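Long-range contact in ferredoxin CarAc (Pseudomonas resinovorans, PDB 7BUH), which carries electrons, by means of a Rieske-type [2Fe-2S] cluster, from the reductase CarAd to the terminal oxygenase CarAa of carbazole 1,9a-dioxygenase: residues H68-G77 with S81-V90. Residues are numbered along the deposited sequence; the frame is centred on the assembly and turned at random.
Sequences HGGAFNVCTG and SSPCTVPLGV. With FES (Fe2/s2 (inorganic) cluster), chain B.
Leu88 CD1 lies over one face of the Phe72 ring, 3.7 Å from its centroid and offset toward the rim, the two side chains crossing at about a right angle. Near the ring plane, the carbonyl of Val86 meets the edge, its O 3.3 Å from Phe72 CE1, while Cys84 SG approaches obliquely, 3.5 Å from Phe72 CZ. Phe72 CG stands anti to its own carbonyl carbon (chi1 -61°), which lays the ring against Cys84, Val86 and Leu88. With an alanine in place of Phe72, Leu88 CD1 and Cys84 SG would probably lose their aromatic partner and a gap would be likely to open beside them. The segments belong to the cluster-binding part of the Rieske fold: His68 ND1 binds iron FE1 of the cluster at 2.1 Å, as does His48 ND1, with cluster sulfide S2 in plane at the edge of the His68 imidazole. Pro83, after a cis peptide, sets CG against both His68 CB and S2. Gly70 CA packs against Cys84 SG and Pro83 CD. Beyond it, Ala71 and Ser81 form an antiparallel hydrogen-bonded pair, with their CB atoms 3.7 Å apart. Farther along, Leu88 N donates to Gly77 O at 2.9 Å, and a water bridges the carbonyls of Thr76 and Leu88.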
loop_
_atom_site.group_PDB
_atom_site.type_symbol
_atom_site.label_atom_id
_atom_site.label_comp_id
_atom_site.label_asym_id
_atom_site.label_seq_id
_atom_site.Cartn_x
_atom_site.Cartn_y
_atom_site.Cartn_z
ATOM N N HIS A 68 4.632 9.250 -13.711
ATOM C CA HIS A 68 5.356 8.784 -14.925
ATOM C C HIS A 68 4.800 7.478 -15.485
ATOM O O HIS A 68 5.428 6.948 -16.399
ATOM C CB HIS A 68 6.858 8.567 -14.703
ATOM C CG HIS A 68 7.540 9.745 -14.110
ATOM N ND1 HIS A 68 8.084 9.705 -12.847
ATOM C CD2 HIS A 68 7.735 10.997 -14.583
ATOM C CE1 HIS A 68 8.604 10.891 -12.567
ATOM N NE2 HIS A 68 8.406 11.699 -13.625
ATOM N N GLY A 69 3.690 6.967 -14.963
ATOM C CA GLY A 69 3.114 5.724 -15.512
ATOM C C GLY A 69 3.989 4.496 -15.282
ATOM O O GLY A 69 3.746 3.467 -15.938
ATOM N N GLY A 70 4.942 4.546 -14.348
ATOM C CA GLY A 70 5.504 3.311 -13.773
ATOM C C GLY A 70 4.391 2.522 -13.105
ATOM O O GLY A 70 3.252 3.034 -13.010
ATOM N N ALA A 71 4.651 1.304 -12.685
ATOM C CA ALA A 71 3.598 0.479 -12.070
ATOM C C ALA A 71 4.217 -0.602 -11.194
ATOM O O ALA A 71 5.423 -0.899 -11.361
ATOM C CB ALA A 71 2.696 -0.109 -13.129
ATOM N N PHE A 72 3.416 -1.109 -10.261
ATOM C CA PHE A 72 3.810 -2.157 -9.298
ATOM C C PHE A 72 2.695 -3.171 -9.200
ATOM O O PHE A 72 1.521 -2.764 -9.270
ATOM C CB PHE A 72 4.042 -1.590 -7.901
ATOM C CG PHE A 72 5.137 -0.564 -7.849
ATOM C CD1 PHE A 72 6.456 -0.944 -7.609
ATOM C CD2 PHE A 72 4.850 0.779 -8.033
ATOM C CE1 PHE A 72 7.450 0.018 -7.530
ATOM C CE2 PHE A 72 5.847 1.729 -7.977
ATOM C CZ PHE A 72 7.148 1.345 -7.727
ATOM N N ASN A 73 3.047 -4.436 -8.982
ATOM C CA ASN A 73 2.056 -5.462 -8.571
ATOM C C ASN A 73 1.703 -5.166 -7.108
ATOM O O ASN A 73 2.637 -5.107 -6.310
ATOM C CB ASN A 73 2.609 -6.867 -8.750
ATOM C CG ASN A 73 1.546 -7.906 -8.459
ATOM O OD1 ASN A 73 1.184 -8.121 -7.312
ATOM N ND2 ASN A 73 1.075 -8.585 -9.486
ATOM N N VAL A 74 0.430 -4.954 -6.754
ATOM C CA VAL A 74 0.039 -4.573 -5.361
ATOM C C VAL A 74 0.190 -5.741 -4.370
ATOM O O VAL A 74 0.305 -5.492 -3.139
ATOM C CB VAL A 74 -1.371 -3.954 -5.311
ATOM C CG1 VAL A 74 -1.473 -2.694 -6.171
ATOM C CG2 VAL A 74 -2.446 -4.941 -5.689
ATOM N N CYS A 75 0.175 -6.977 -4.867
ATOM C CA CYS A 75 0.298 -8.226 -4.069
ATOM C C CYS A 75 1.757 -8.447 -3.658
ATOM O O CYS A 75 2.018 -8.888 -2.513
ATOM C CB CYS A 75 -0.165 -9.409 -4.914
ATOM S SG CYS A 75 -1.861 -9.269 -5.527
ATOM N N THR A 76 2.696 -8.206 -4.570
ATOM C CA THR A 76 4.139 -8.508 -4.354
ATOM C C THR A 76 4.965 -7.257 -4.039
ATOM O O THR A 76 6.090 -7.429 -3.528
ATOM C CB THR A 76 4.732 -9.215 -5.575
ATOM O OG1 THR A 76 4.729 -8.315 -6.676
ATOM C CG2 THR A 76 3.996 -10.494 -5.918
ATOM N N GLY A 77 4.463 -6.079 -4.438
ATOM C CA GLY A 77 5.191 -4.810 -4.397
ATOM C C GLY A 77 6.222 -4.714 -5.500
ATOM O O GLY A 77 6.945 -3.735 -5.516
ATOM N N SER A 81 5.954 -1.970 -14.394
ATOM C CA SER A 81 6.222 -1.141 -15.582
ATOM C C SER A 81 7.347 -0.135 -15.309
ATOM O O SER A 81 7.411 0.429 -14.228
ATOM C CB SER A 81 4.923 -0.497 -16.034
ATOM O OG SER A 81 5.116 0.161 -17.272
ATOM N N SER A 82 8.205 0.104 -16.295
ATOM C CA SER A 82 9.215 1.193 -16.251
ATOM C C SER A 82 8.478 2.512 -16.071
ATOM O O SER A 82 7.354 2.682 -16.556
ATOM C CB SER A 82 10.044 1.243 -17.502
ATOM O OG SER A 82 9.215 1.598 -18.592
ATOM N N PRO A 83 9.087 3.518 -15.413
ATOM C CA PRO A 83 10.500 3.481 -14.999
ATOM C C PRO A 83 10.825 2.939 -13.602
ATOM O O PRO A 83 11.934 3.101 -13.135
ATOM C CB PRO A 83 10.837 4.976 -15.087
ATOM C CG PRO A 83 9.584 5.654 -14.637
ATOM C CD PRO A 83 8.449 4.829 -15.204
ATOM N N CYS A 84 9.869 2.269 -12.973
ATOM C CA CYS A 84 10.029 1.727 -11.600
ATOM C C CYS A 84 10.953 0.510 -11.588
ATOM O O CYS A 84 10.795 -0.368 -12.450
ATOM C CB CYS A 84 8.674 1.360 -11.025
ATOM S SG CYS A 84 7.654 2.836 -10.832
ATOM N N THR A 85 11.910 0.502 -10.659
ATOM C CA THR A 85 12.934 -0.558 -10.491
ATOM C C THR A 85 13.035 -0.989 -9.034
ATOM O O THR A 85 13.486 -2.135 -8.792
ATOM C CB THR A 85 14.297 -0.119 -11.042
ATOM O OG1 THR A 85 14.830 0.890 -10.195
ATOM C CG2 THR A 85 14.194 0.365 -12.467
ATOM N N VAL A 86 12.692 -0.114 -8.083
ATOM C CA VAL A 86 12.826 -0.425 -6.641
ATOM C C VAL A 86 11.489 -0.934 -6.111
ATOM O O VAL A 86 10.503 -0.206 -6.179
ATOM C CB VAL A 86 13.308 0.783 -5.828
ATOM C CG1 VAL A 86 13.348 0.423 -4.355
ATOM C CG2 VAL A 86 14.650 1.299 -6.323
ATOM N N PRO A 87 11.407 -2.179 -5.593
ATOM C CA PRO A 87 10.149 -2.706 -5.051
ATOM C C PRO A 87 9.613 -1.912 -3.841
ATOM O O PRO A 87 10.385 -1.283 -3.104
ATOM C CB PRO A 87 10.479 -4.138 -4.598
ATOM C CG PRO A 87 11.781 -4.471 -5.297
ATOM C CD PRO A 87 12.504 -3.151 -5.438
ATOM N N LEU A 88 8.289 -1.888 -3.732
ATOM C CA LEU A 88 7.544 -1.340 -2.578
ATOM C C LEU A 88 7.604 -2.345 -1.435
ATOM O O LEU A 88 7.498 -3.554 -1.686
ATOM C CB LEU A 88 6.081 -1.070 -2.947
ATOM C CG LEU A 88 5.827 -0.078 -4.063
ATOM C CD1 LEU A 88 4.394 -0.193 -4.584
ATOM C CD2 LEU A 88 6.154 1.342 -3.611
ATOM N N GLY A 89 7.633 -1.807 -0.224
ATOM C CA GLY A 89 7.289 -2.524 0.997
ATOM C C GLY A 89 5.871 -3.033 0.890
ATOM O O GLY A 89 4.996 -2.285 0.418
ATOM N N VAL A 90 5.637 -4.253 1.330
ATOM C CA VAL A 90 4.260 -4.816 1.365
ATOM C C VAL A 90 3.810 -4.918 2.822
ATOM O O VAL A 90 4.654 -5.227 3.726
ATOM C CB VAL A 90 4.162 -6.154 0.617
ATOM C CG1 VAL A 90 4.511 -5.978 -0.862
ATOM C CG2 VAL A 90 4.994 -7.241 1.256
HETATM FE FE1 FES B . 7.935 8.062 -11.490
HETATM FE FE2 FES B . 6.047 6.897 -10.002
HETATM S S1 FES B . 7.027 8.842 -9.582
HETATM S S2 FES B . 6.776 6.265 -12.011
HETATM O O HOH W 1 5.811 4.920 -18.081
HETATM O O HOH W 2 8.188 -6.028 -2.453
#